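Local coordinates for DNA-binding protein reb1 (Schizosaccharomyces pombe, PDB 5EYB) that binds specific DNA sites in the rDNA spacer and upstream of many genes, and helps terminate transcription by RNA polymerase I, at residues E110-W120 and T137-K148; S227-L235 and R320-I328. All blocks are in the same frame, centred on the assembly; numbering follows the deposited sequence.

Contact 1 (E110-W120 and T137-K148); sequences EVHNFIMDQGW and TIRMFYSNLYKK. With nucleotides of chain B.
E110 on helix 101-116 and K148 of 137-148 make the polar link of this contact. The NZ of K148 reaches OE1 of E110 at 3.3 Å, a weak hydrogen bond within a salt bridge. E110 CG, anti to the carbonyl carbon (chi1 -73°), lies against CD1 of L145, and the bend at chi2 turns the carboxylate toward K148, whose extended chain turns at chi4 to bring in its ammonium. For OE2 of E110 the nearest atoms of 137-148 are carbons, K148 CE at 3.3 Å and then CD. The backbone O of E110, at the edge of the F141 ring, accepts from F114 N (2.8 Å). The O of T137, which approaches CE1 of F114, is taken by the backbone N of F141, and O of M140 receives a weak bond from N144 ND2 (3.4 Å). NE2 of Q118 lies 3.5 Å from CB of T137 without a hydrogen bond between the two residues. The middle of the interface is largely apolar. The helix segments run close to antiparallel, at 148°, and CB of F141 sits over one face of the F114 ring, a CH-pi contact, with the ring planes inclined at 48°. V111 CG2 touches CZ of F141, and CD1 of I138 bridges F114 and W120. Y146 OH donates to OP1 of DG7 of chain B (3.0 Å), a backbone phosphate oxygen. The chemistry thus implies a helix pair in the second Myb-associated domain held chiefly by aromatic and aliphatic packing, with one weak ion pair at its border and a tyrosine gripping the DNA backbone.

Contact 2 (S227-L235 and R320-I328); sequences SLEEETQLL and RDQMLFQFI
At the edge of the R320 guanidinium, near its plane, lies OE2 of E231; D321 OD1 also lies in plane at the edge, while CD1 of L324 sits over one face. The E231 carboxylate is turned 43° from the guanidinium, its OE2 3.8 Å from NH1 of R320, a long salt bridge, and CD2 of L324 packs against it. The stronger partner of both acids is K271, whose charge probably offsets the closeness of E231 and D321. CD2 of L235 meets the edge of the F325 ring at CE1, 4.1 Å away. I328 lies among L228, T232 and L235: chi1 (-61°) and a chi2 of like sense together bring its CD1 against L228 CD1 (3.6 Å) and beside T232 OG1, while its CG2 packs on CD1 of L235 (3.7 Å). Replacing E231 with a leucine would probably leave R320 and K271 without this carboxylate, though D321 would still be near both. A capping box of S227 and E230 starts the first helix. Segments 228-235 and 320-328 cross at 72°, joining helix 228-238 of the second Myb-type repeat to helix 320-333; helix 265-275 supplies K271, helix 307-314 packs on R320 and L324, and helix 284-299 meets F327.

From the N terminus, contact 1 comes first: helix 101-116 runs out, the chain passes through helix 122-129, and 137-148 returns beside 110-120, closing a short loop of 16 residues within one Myb-associated domain. The chain then continues through helix 154-164 and the first Myb-type repeat before contact 2 opens at 227-235. Its loop of 84 residues takes in the rest of the second repeat and helices 284-299 and 307-314. The loops follow in series, neither nesting nor crossing. Their centres lie 54 Å apart, on opposite sides of the chain's centre, so contact 1 joins helices within a Myb-associated domain while contact 2, far from it, joins the second Myb-type repeat to helix 320-333.

Contact 1 (E110-W120 and T137-K148)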
loop_
_atom_site.group_PDB
_atom_site.type_symbol
_atom_site.label_atom_id
_atom_site.label_comp_id
_atom_site.label_asym_id
_atom_site.label_seq_id
_atom_site.Cartn_x
_atom_site.Cartn_y
_atom_site.Cartn_z
ATOM N N GLU A 110 7.036 -1.944 -29.768
ATOM C CA GLU A 110 6.056 -1.339 -30.662
ATOM C C GLU A 110 6.188 0.179 -30.700
ATOM O O GLU A 110 6.119 0.788 -31.769
ATOM C CB GLU A 110 4.637 -1.727 -30.245
ATOM C CG GLU A 110 4.277 -3.167 -30.548
ATOM C CD GLU A 110 4.174 -3.438 -32.034
ATOM O OE1 GLU A 110 3.305 -2.828 -32.695
ATOM O OE2 GLU A 110 4.966 -4.259 -32.542
ATOM N N VAL A 111 6.373 0.787 -29.531
ATOM C CA VAL A 111 6.535 2.236 -29.443
ATOM C C VAL A 111 7.807 2.678 -30.153
ATOM O O VAL A 111 7.807 3.667 -30.890
ATOM C CB VAL A 111 6.573 2.723 -27.982
ATOM C CG1 VAL A 111 6.949 4.200 -27.918
ATOM C CG2 VAL A 111 5.226 2.490 -27.313
ATOM N N HIS A 112 8.888 1.936 -29.935
ATOM C CA HIS A 112 10.156 2.232 -30.590
ATOM C C HIS A 112 10.044 2.070 -32.104
ATOM O O HIS A 112 10.656 2.823 -32.852
ATOM C CB HIS A 112 11.274 1.340 -30.039
ATOM N N ASN A 113 9.259 1.094 -32.549
ATOM C CA ASN A 113 9.014 0.905 -33.977
ATOM C C ASN A 113 8.163 2.035 -34.542
ATOM O O ASN A 113 8.444 2.565 -35.618
ATOM C CB ASN A 113 8.344 -0.448 -34.238
ATOM C CG ASN A 113 9.307 -1.607 -34.092
ATOM O OD1 ASN A 113 10.384 -1.468 -33.507
ATOM N ND2 ASN A 113 8.927 -2.758 -34.626
ATOM N N PHE A 114 7.134 2.415 -33.793
ATOM C CA PHE A 114 6.218 3.471 -34.210
ATOM C C PHE A 114 6.906 4.833 -34.211
ATOM O O PHE A 114 6.616 5.683 -35.052
ATOM C CB PHE A 114 4.984 3.499 -33.300
ATOM C CG PHE A 114 3.978 4.554 -33.667
ATOM C CD1 PHE A 114 3.015 4.309 -34.633
ATOM C CD2 PHE A 114 3.987 5.788 -33.039
ATOM C CE1 PHE A 114 2.088 5.277 -34.969
ATOM C CE2 PHE A 114 3.061 6.758 -33.374
ATOM C CZ PHE A 114 2.112 6.501 -34.338
ATOM N N ILE A 115 7.816 5.034 -33.264
ATOM C CA ILE A 115 8.537 6.296 -33.160
ATOM C C ILE A 115 9.609 6.453 -34.247
ATOM O O ILE A 115 9.816 7.561 -34.737
ATOM C CB ILE A 115 9.197 6.452 -31.780
ATOM N N MET A 116 10.296 5.360 -34.601
ATOM C CA MET A 116 11.293 5.363 -35.681
ATOM C C MET A 116 10.585 5.636 -37.001
ATOM O O MET A 116 11.082 6.376 -37.855
ATOM C CB MET A 116 12.073 4.032 -35.732
ATOM C CG MET A 116 13.068 3.825 -34.570
ATOM S SD MET A 116 14.338 5.100 -34.448
ATOM C CE MET A 116 15.330 4.756 -35.915
ATOM N N ASP A 117 9.413 5.032 -37.157
ATOM C CA ASP A 117 8.546 5.354 -38.278
ATOM C C ASP A 117 7.950 6.734 -38.014
ATOM O O ASP A 117 7.901 7.173 -36.867
ATOM C CB ASP A 117 7.455 4.292 -38.455
ATOM C CG ASP A 117 6.810 4.335 -39.839
ATOM O OD1 ASP A 117 6.503 3.257 -40.396
ATOM O OD2 ASP A 117 6.604 5.449 -40.369
ATOM N N GLN A 118 7.543 7.431 -39.073
ATOM C CA GLN A 118 6.957 8.771 -38.963
ATOM C C GLN A 118 7.924 9.816 -38.392
ATOM O O GLN A 118 7.597 10.999 -38.344
ATOM C CB GLN A 118 5.680 8.731 -38.118
ATOM C CG GLN A 118 4.621 7.789 -38.655
ATOM C CD GLN A 118 3.227 8.209 -38.247
ATOM O OE1 GLN A 118 3.026 9.305 -37.723
ATOM N NE2 GLN A 118 2.252 7.340 -38.487
ATOM N N GLY A 119 9.106 9.378 -37.965
ATOM C CA GLY A 119 10.151 10.281 -37.515
ATOM C C GLY A 119 9.782 11.147 -36.327
ATOM O O GLY A 119 9.828 12.376 -36.400
ATOM N N TRP A 120 9.410 10.505 -35.227
ATOM C CA TRP A 120 9.086 11.230 -34.006
ATOM C C TRP A 120 10.118 10.966 -32.918
ATOM O O TRP A 120 10.829 9.961 -32.949
ATOM C CB TRP A 120 7.695 10.846 -33.499
ATOM C CG TRP A 120 6.564 11.349 -34.344
ATOM C CD1 TRP A 120 6.658 12.054 -35.508
ATOM C CD2 TRP A 120 5.164 11.186 -34.084
ATOM N NE1 TRP A 120 5.403 12.337 -35.992
ATOM C CE2 TRP A 120 4.468 11.815 -35.136
ATOM C CE3 TRP A 120 4.430 10.566 -33.065
ATOM C CZ2 TRP A 120 3.074 11.846 -35.198
ATOM C CZ3 TRP A 120 3.048 10.597 -33.129
ATOM C CH2 TRP A 120 2.385 11.231 -34.188
ATOM N N THR A 137 -3.155 8.345 -36.566
ATOM C CA THR A 137 -1.930 7.556 -36.504
ATOM C C THR A 137 -1.771 6.922 -35.129
ATOM O O THR A 137 -1.360 5.769 -35.011
ATOM C CB THR A 137 -0.684 8.405 -36.810
ATOM O OG1 THR A 137 -0.463 9.337 -35.745
ATOM C CG2 THR A 137 -0.860 9.162 -38.116
ATOM N N ILE A 138 -2.095 7.688 -34.091
ATOM C CA ILE A 138 -2.045 7.187 -32.722
ATOM C C ILE A 138 -3.157 6.169 -32.496
ATOM O O ILE A 138 -2.947 5.137 -31.862
ATOM C CB ILE A 138 -2.167 8.332 -31.694
ATOM C CG1 ILE A 138 -0.890 9.168 -31.686
ATOM C CG2 ILE A 138 -2.416 7.788 -30.302
ATOM C CD1 ILE A 138 0.341 8.382 -31.300
ATOM N N ARG A 139 -4.335 6.464 -33.033
ATOM C CA ARG A 139 -5.483 5.572 -32.927
ATOM C C ARG A 139 -5.190 4.233 -33.596
ATOM O O ARG A 139 -5.666 3.186 -33.151
ATOM C CB ARG A 139 -6.725 6.216 -33.550
ATOM N N MET A 140 -4.400 4.273 -34.664
ATOM C CA MET A 140 -4.035 3.065 -35.388
ATOM C C MET A 140 -2.925 2.316 -34.653
ATOM O O MET A 140 -2.857 1.086 -34.697
ATOM C CB MET A 140 -3.601 3.407 -36.816
ATOM C CG MET A 140 -3.654 2.226 -37.772
ATOM S SD MET A 140 -5.312 1.528 -37.912
ATOM C CE MET A 140 -4.969 0.023 -38.821
ATOM N N PHE A 141 -2.060 3.066 -33.976
ATOM C CA PHE A 141 -1.000 2.481 -33.160
ATOM C C PHE A 141 -1.591 1.594 -32.068
ATOM O O PHE A 141 -1.134 0.469 -31.851
ATOM C CB PHE A 141 -0.128 3.582 -32.546
ATOM C CG PHE A 141 0.657 3.139 -31.341
ATOM C CD1 PHE A 141 0.249 3.488 -30.062
ATOM C CD2 PHE A 141 1.803 2.375 -31.487
ATOM C CE1 PHE A 141 0.970 3.082 -28.952
ATOM C CE2 PHE A 141 2.527 1.966 -30.381
ATOM C CZ PHE A 141 2.110 2.319 -29.113
ATOM N N TYR A 142 -2.610 2.116 -31.389
ATOM C CA TYR A 142 -3.335 1.368 -30.369
ATOM C C TYR A 142 -3.900 0.058 -30.916
ATOM O O TYR A 142 -3.751 -0.996 -30.297
ATOM C CB TYR A 142 -4.469 2.218 -29.795
ATOM C CG TYR A 142 -4.031 3.241 -28.771
ATOM C CD1 TYR A 142 -3.090 2.923 -27.804
ATOM C CD2 TYR A 142 -4.563 4.528 -28.773
ATOM C CE1 TYR A 142 -2.690 3.854 -26.862
ATOM C CE2 TYR A 142 -4.167 5.466 -27.837
ATOM C CZ TYR A 142 -3.231 5.123 -26.884
ATOM O OH TYR A 142 -2.833 6.050 -25.952
ATOM N N SER A 143 -4.540 0.139 -32.079
ATOM C CA SER A 143 -5.219 -1.002 -32.689
ATOM C C SER A 143 -4.293 -2.197 -32.901
ATOM O O SER A 143 -4.661 -3.337 -32.618
ATOM C CB SER A 143 -5.842 -0.595 -34.024
ATOM O OG SER A 143 -6.480 -1.698 -34.638
ATOM N N ASN A 144 -3.093 -1.929 -33.401
ATOM C CA ASN A 144 -2.123 -2.985 -33.651
ATOM C C ASN A 144 -1.526 -3.522 -32.362
ATOM O O ASN A 144 -1.282 -4.722 -32.230
ATOM C CB ASN A 144 -1.014 -2.481 -34.576
ATOM C CG ASN A 144 -1.381 -2.606 -36.041
ATOM O OD1 ASN A 144 -0.915 -3.511 -36.734
ATOM N ND2 ASN A 144 -2.233 -1.704 -36.518
ATOM N N LEU A 145 -1.300 -2.625 -31.411
ATOM C CA LEU A 145 -0.774 -3.007 -30.110
ATOM C C LEU A 145 -1.727 -3.954 -29.389
ATOM O O LEU A 145 -1.290 -4.896 -28.733
ATOM C CB LEU A 145 -0.517 -1.767 -29.254
ATOM C CG LEU A 145 0.141 -2.011 -27.896
ATOM C CD1 LEU A 145 1.458 -2.745 -28.069
ATOM C CD2 LEU A 145 0.352 -0.696 -27.167
ATOM N N TYR A 146 -3.027 -3.705 -29.516
ATOM C CA TYR A 146 -4.028 -4.546 -28.869
ATOM C C TYR A 146 -3.977 -5.971 -29.405
ATOM O O TYR A 146 -4.210 -6.929 -28.669
ATOM C CB TYR A 146 -5.435 -3.977 -29.065
ATOM C CG TYR A 146 -5.637 -2.583 -28.519
ATOM C CD1 TYR A 146 -4.908 -2.123 -27.428
ATOM C CD2 TYR A 146 -6.560 -1.722 -29.101
ATOM C CE1 TYR A 146 -5.095 -0.846 -26.935
ATOM C CE2 TYR A 146 -6.752 -0.449 -28.615
ATOM C CZ TYR A 146 -6.019 -0.013 -27.533
ATOM O OH TYR A 146 -6.212 1.261 -27.053
ATOM N N LYS A 147 -3.678 -6.108 -30.692
ATOM C CA LYS A 147 -3.660 -7.419 -31.331
ATOM C C LYS A 147 -2.486 -8.258 -30.836
ATOM O O LYS A 147 -2.577 -9.482 -30.760
ATOM C CB LYS A 147 -3.604 -7.277 -32.854
ATOM N N LYS A 148 -1.388 -7.595 -30.490
ATOM C CA LYS A 148 -0.192 -8.295 -30.036
ATOM C C LYS A 148 -0.246 -8.585 -28.534
ATOM O O LYS A 148 0.643 -9.236 -27.983
ATOM C CB LYS A 148 1.059 -7.487 -30.381
ATOM C CG LYS A 148 1.212 -7.215 -31.870
ATOM C CD LYS A 148 2.577 -6.635 -32.199
ATOM C CE LYS A 148 2.688 -6.314 -33.682
ATOM N NZ LYS A 148 1.696 -5.284 -34.104
ATOM P P DG B 7 -8.856 3.044 -28.493
ATOM O OP1 DG B 7 -7.621 2.697 -29.226
ATOM O OP2 DG B 7 -9.157 2.364 -27.215
ATOM O "O5'" DG B 7 -8.861 4.618 -28.211
ATOM C "C5'" DG B 7 -8.981 5.528 -29.298
ATOM C "C4'" DG B 7 -9.615 6.828 -28.842
ATOM O "O4'" DG B 7 -10.987 6.577 -28.455
ATOM C "C3'" DG B 7 -8.934 7.492 -27.641
ATOM O "O3'" DG B 7 -8.732 8.873 -27.891
ATOM C "C2'" DG B 7 -9.909 7.272 -26.491
ATOM C "C1'" DG B 7 -11.250 7.162 -27.204
ATOM N N9 DG B 7 -12.186 6.306 -26.489
ATOM C C8 DG B 7 -12.136 4.936 -26.382
ATOM N N7 DG B 7 -13.095 4.437 -25.655
ATOM C C5 DG B 7 -13.822 5.547 -25.244
ATOM C C6 DG B 7 -14.980 5.631 -24.435
ATOM O O6 DG B 7 -15.610 4.708 -23.899
ATOM N N1 DG B 7 -15.397 6.951 -24.265
ATOM C C2 DG B 7 -14.774 8.048 -24.810
ATOM N N2 DG B 7 -15.324 9.241 -24.535
ATOM N N3 DG B 7 -13.689 7.983 -25.573
ATOM C C4 DG B 7 -13.272 6.705 -25.747
#

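Contact 2 (S227-L235 and R320-I328)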
loop_
_atom_site.group_PDB
_atom_site.type_symbol
_atom_site.label_atom_id
_atom_site.label_comp_id
_atom_site.label_asym_id
_atom_site.label_seq_id
_atom_site.Cartn_x
_atom_site.Cartn_y
_atom_site.Cartn_z
ATOM N N SER A 227 -6.696 7.580 18.443
ATOM C CA SER A 227 -7.334 7.717 19.745
ATOM C C SER A 227 -8.518 6.763 19.822
ATOM O O SER A 227 -9.007 6.295 18.795
ATOM C CB SER A 227 -7.790 9.158 19.986
ATOM O OG SER A 227 -8.890 9.492 19.158
ATOM N N LEU A 228 -8.972 6.471 21.037
ATOM C CA LEU A 228 -10.125 5.596 21.232
ATOM C C LEU A 228 -11.354 6.172 20.541
ATOM O O LEU A 228 -12.157 5.438 19.965
ATOM C CB LEU A 228 -10.412 5.398 22.721
ATOM C CG LEU A 228 -11.544 4.427 23.064
ATOM C CD1 LEU A 228 -11.102 2.996 22.819
ATOM C CD2 LEU A 228 -12.010 4.613 24.501
ATOM N N GLU A 229 -11.492 7.493 20.612
ATOM C CA GLU A 229 -12.586 8.197 19.957
ATOM C C GLU A 229 -12.505 8.025 18.442
ATOM O O GLU A 229 -13.504 7.743 17.777
ATOM C CB GLU A 229 -12.560 9.684 20.334
ATOM C CG GLU A 229 -13.564 10.542 19.582
ATOM C CD GLU A 229 -15.000 10.151 19.868
ATOM O OE1 GLU A 229 -15.289 9.739 21.013
ATOM O OE2 GLU A 229 -15.840 10.250 18.949
ATOM N N GLU A 230 -11.297 8.188 17.914
ATOM C CA GLU A 230 -11.042 8.065 16.486
ATOM C C GLU A 230 -11.393 6.671 15.970
ATOM O O GLU A 230 -12.034 6.528 14.929
ATOM C CB GLU A 230 -9.578 8.388 16.193
ATOM C CG GLU A 230 -9.337 9.058 14.855
ATOM C CD GLU A 230 -7.920 9.578 14.725
ATOM O OE1 GLU A 230 -7.143 9.431 15.693
ATOM O OE2 GLU A 230 -7.580 10.134 13.660
ATOM N N GLU A 231 -10.974 5.646 16.705
ATOM C CA GLU A 231 -11.249 4.260 16.334
ATOM C C GLU A 231 -12.730 3.920 16.464
ATOM O O GLU A 231 -13.267 3.119 15.695
ATOM C CB GLU A 231 -10.422 3.309 17.197
ATOM C CG GLU A 231 -8.948 3.283 16.849
ATOM C CD GLU A 231 -8.081 2.906 18.030
ATOM O OE1 GLU A 231 -8.527 3.112 19.178
ATOM O OE2 GLU A 231 -6.957 2.409 17.808
ATOM N N THR A 232 -13.382 4.527 17.448
ATOM C CA THR A 232 -14.802 4.311 17.670
ATOM C C THR A 232 -15.604 4.953 16.544
ATOM O O THR A 232 -16.567 4.371 16.045
ATOM C CB THR A 232 -15.260 4.884 19.025
ATOM O OG1 THR A 232 -14.384 4.425 20.062
ATOM C CG2 THR A 232 -16.684 4.451 19.338
ATOM N N GLN A 233 -15.196 6.155 16.148
ATOM C CA GLN A 233 -15.849 6.864 15.054
ATOM C C GLN A 233 -15.741 6.064 13.759
ATOM O O GLN A 233 -16.687 6.005 12.974
ATOM C CB GLN A 233 -15.239 8.257 14.873
ATOM N N LEU A 234 -14.582 5.445 13.555
ATOM C CA LEU A 234 -14.334 4.616 12.381
ATOM C C LEU A 234 -15.292 3.438 12.314
ATOM O O LEU A 234 -15.714 3.025 11.237
ATOM C CB LEU A 234 -12.893 4.104 12.379
ATOM C CG LEU A 234 -12.537 3.168 11.223
ATOM C CD1 LEU A 234 -12.493 3.936 9.914
ATOM C CD2 LEU A 234 -11.221 2.467 11.484
ATOM N N LEU A 235 -15.623 2.883 13.473
ATOM C CA LEU A 235 -16.545 1.758 13.524
ATOM C C LEU A 235 -17.980 2.204 13.275
ATOM O O LEU A 235 -18.799 1.437 12.770
ATOM C CB LEU A 235 -16.441 1.052 14.871
ATOM C CG LEU A 235 -15.071 0.435 15.137
ATOM C CD1 LEU A 235 -14.987 -0.121 16.547
ATOM C CD2 LEU A 235 -14.805 -0.646 14.107
ATOM N N ARG A 320 -3.187 -5.668 19.795
ATOM C CA ARG A 320 -3.701 -4.449 20.409
ATOM C C ARG A 320 -5.062 -4.059 19.835
ATOM O O ARG A 320 -6.033 -3.902 20.573
ATOM C CB ARG A 320 -2.708 -3.300 20.224
ATOM C CG ARG A 320 -3.113 -2.007 20.913
ATOM C CD ARG A 320 -2.163 -0.872 20.558
ATOM N NE ARG A 320 -2.481 0.359 21.277
ATOM C CZ ARG A 320 -3.326 1.288 20.838
ATOM N NH1 ARG A 320 -3.947 1.128 19.677
ATOM N NH2 ARG A 320 -3.551 2.377 21.561
ATOM N N ASP A 321 -5.133 -3.929 18.515
ATOM C CA ASP A 321 -6.358 -3.489 17.856
ATOM C C ASP A 321 -7.531 -4.440 18.099
ATOM O O ASP A 321 -8.684 -4.013 18.129
ATOM C CB ASP A 321 -6.113 -3.319 16.355
ATOM C CG ASP A 321 -5.177 -2.164 16.047
ATOM O OD1 ASP A 321 -5.299 -1.110 16.704
ATOM O OD2 ASP A 321 -4.314 -2.309 15.156
ATOM N N GLN A 322 -7.240 -5.724 18.284
ATOM C CA GLN A 322 -8.286 -6.707 18.560
ATOM C C GLN A 322 -8.884 -6.531 19.952
ATOM O O GLN A 322 -10.090 -6.684 20.142
ATOM C CB GLN A 322 -7.742 -8.125 18.405
ATOM C CG GLN A 322 -7.728 -8.622 16.973
ATOM C CD GLN A 322 -7.066 -9.975 16.838
ATOM O OE1 GLN A 322 -6.210 -10.341 17.641
ATOM N NE2 GLN A 322 -7.465 -10.730 15.821
ATOM N N MET A 323 -8.040 -6.214 20.926
ATOM C CA MET A 323 -8.514 -5.975 22.281
ATOM C C MET A 323 -9.296 -4.671 22.334
ATOM O O MET A 323 -10.318 -4.581 23.015
ATOM C CB MET A 323 -7.348 -5.939 23.269
ATOM C CG MET A 323 -6.325 -7.035 23.043
ATOM S SD MET A 323 -5.221 -7.276 24.441
ATOM C CE MET A 323 -6.358 -8.022 25.595
ATOM N N LEU A 324 -8.811 -3.665 21.609
ATOM C CA LEU A 324 -9.508 -2.387 21.507
ATOM C C LEU A 324 -10.876 -2.584 20.877
ATOM O O LEU A 324 -11.864 -2.009 21.325
ATOM C CB LEU A 324 -8.701 -1.378 20.690
ATOM C CG LEU A 324 -7.747 -0.452 21.445
ATOM C CD1 LEU A 324 -6.652 -1.247 22.117
ATOM C CD2 LEU A 324 -7.147 0.569 20.501
ATOM N N PHE A 325 -10.923 -3.402 19.833
ATOM C CA PHE A 325 -12.175 -3.723 19.169
ATOM C C PHE A 325 -13.157 -4.353 20.147
ATOM O O PHE A 325 -14.337 -4.006 20.164
ATOM C CB PHE A 325 -11.928 -4.661 17.989
ATOM C CG PHE A 325 -13.171 -5.026 17.234
ATOM C CD1 PHE A 325 -13.793 -4.104 16.408
ATOM C CD2 PHE A 325 -13.718 -6.292 17.349
ATOM C CE1 PHE A 325 -14.942 -4.438 15.708
ATOM C CE2 PHE A 325 -14.866 -6.635 16.652
ATOM C CZ PHE A 325 -15.478 -5.706 15.831
ATOM N N GLN A 326 -12.655 -5.271 20.967
ATOM C CA GLN A 326 -13.492 -5.963 21.939
ATOM C C GLN A 326 -13.984 -5.018 23.028
ATOM O O GLN A 326 -15.124 -5.118 23.485
ATOM C CB GLN A 326 -12.731 -7.133 22.563
ATOM C CG GLN A 326 -13.536 -7.913 23.594
ATOM C CD GLN A 326 -14.736 -8.624 22.993
ATOM O OE1 GLN A 326 -14.838 -8.781 21.776
ATOM N NE2 GLN A 326 -15.652 -9.061 23.849
ATOM N N PHE A 327 -13.118 -4.099 23.440
ATOM C CA PHE A 327 -13.475 -3.119 24.457
ATOM C C PHE A 327 -14.574 -2.181 23.958
ATOM O O PHE A 327 -15.472 -1.816 24.718
ATOM C CB PHE A 327 -12.241 -2.320 24.882
ATOM C CG PHE A 327 -12.507 -1.327 25.979
ATOM C CD1 PHE A 327 -13.217 -1.694 27.110
ATOM C CD2 PHE A 327 -12.029 -0.033 25.885
ATOM C CE1 PHE A 327 -13.456 -0.785 28.120
ATOM C CE2 PHE A 327 -12.265 0.880 26.891
ATOM C CZ PHE A 327 -12.980 0.503 28.012
ATOM N N ILE A 328 -14.503 -1.800 22.684
ATOM C CA ILE A 328 -15.516 -0.938 22.079
ATOM C C ILE A 328 -16.893 -1.593 22.148
ATOM O O ILE A 328 -17.872 -0.965 22.558
ATOM C CB ILE A 328 -15.189 -0.610 20.604
ATOM C CG1 ILE A 328 -13.854 0.126 20.491
ATOM C CG2 ILE A 328 -16.294 0.231 19.985
ATOM C CD1 ILE A 328 -13.850 1.450 21.178
#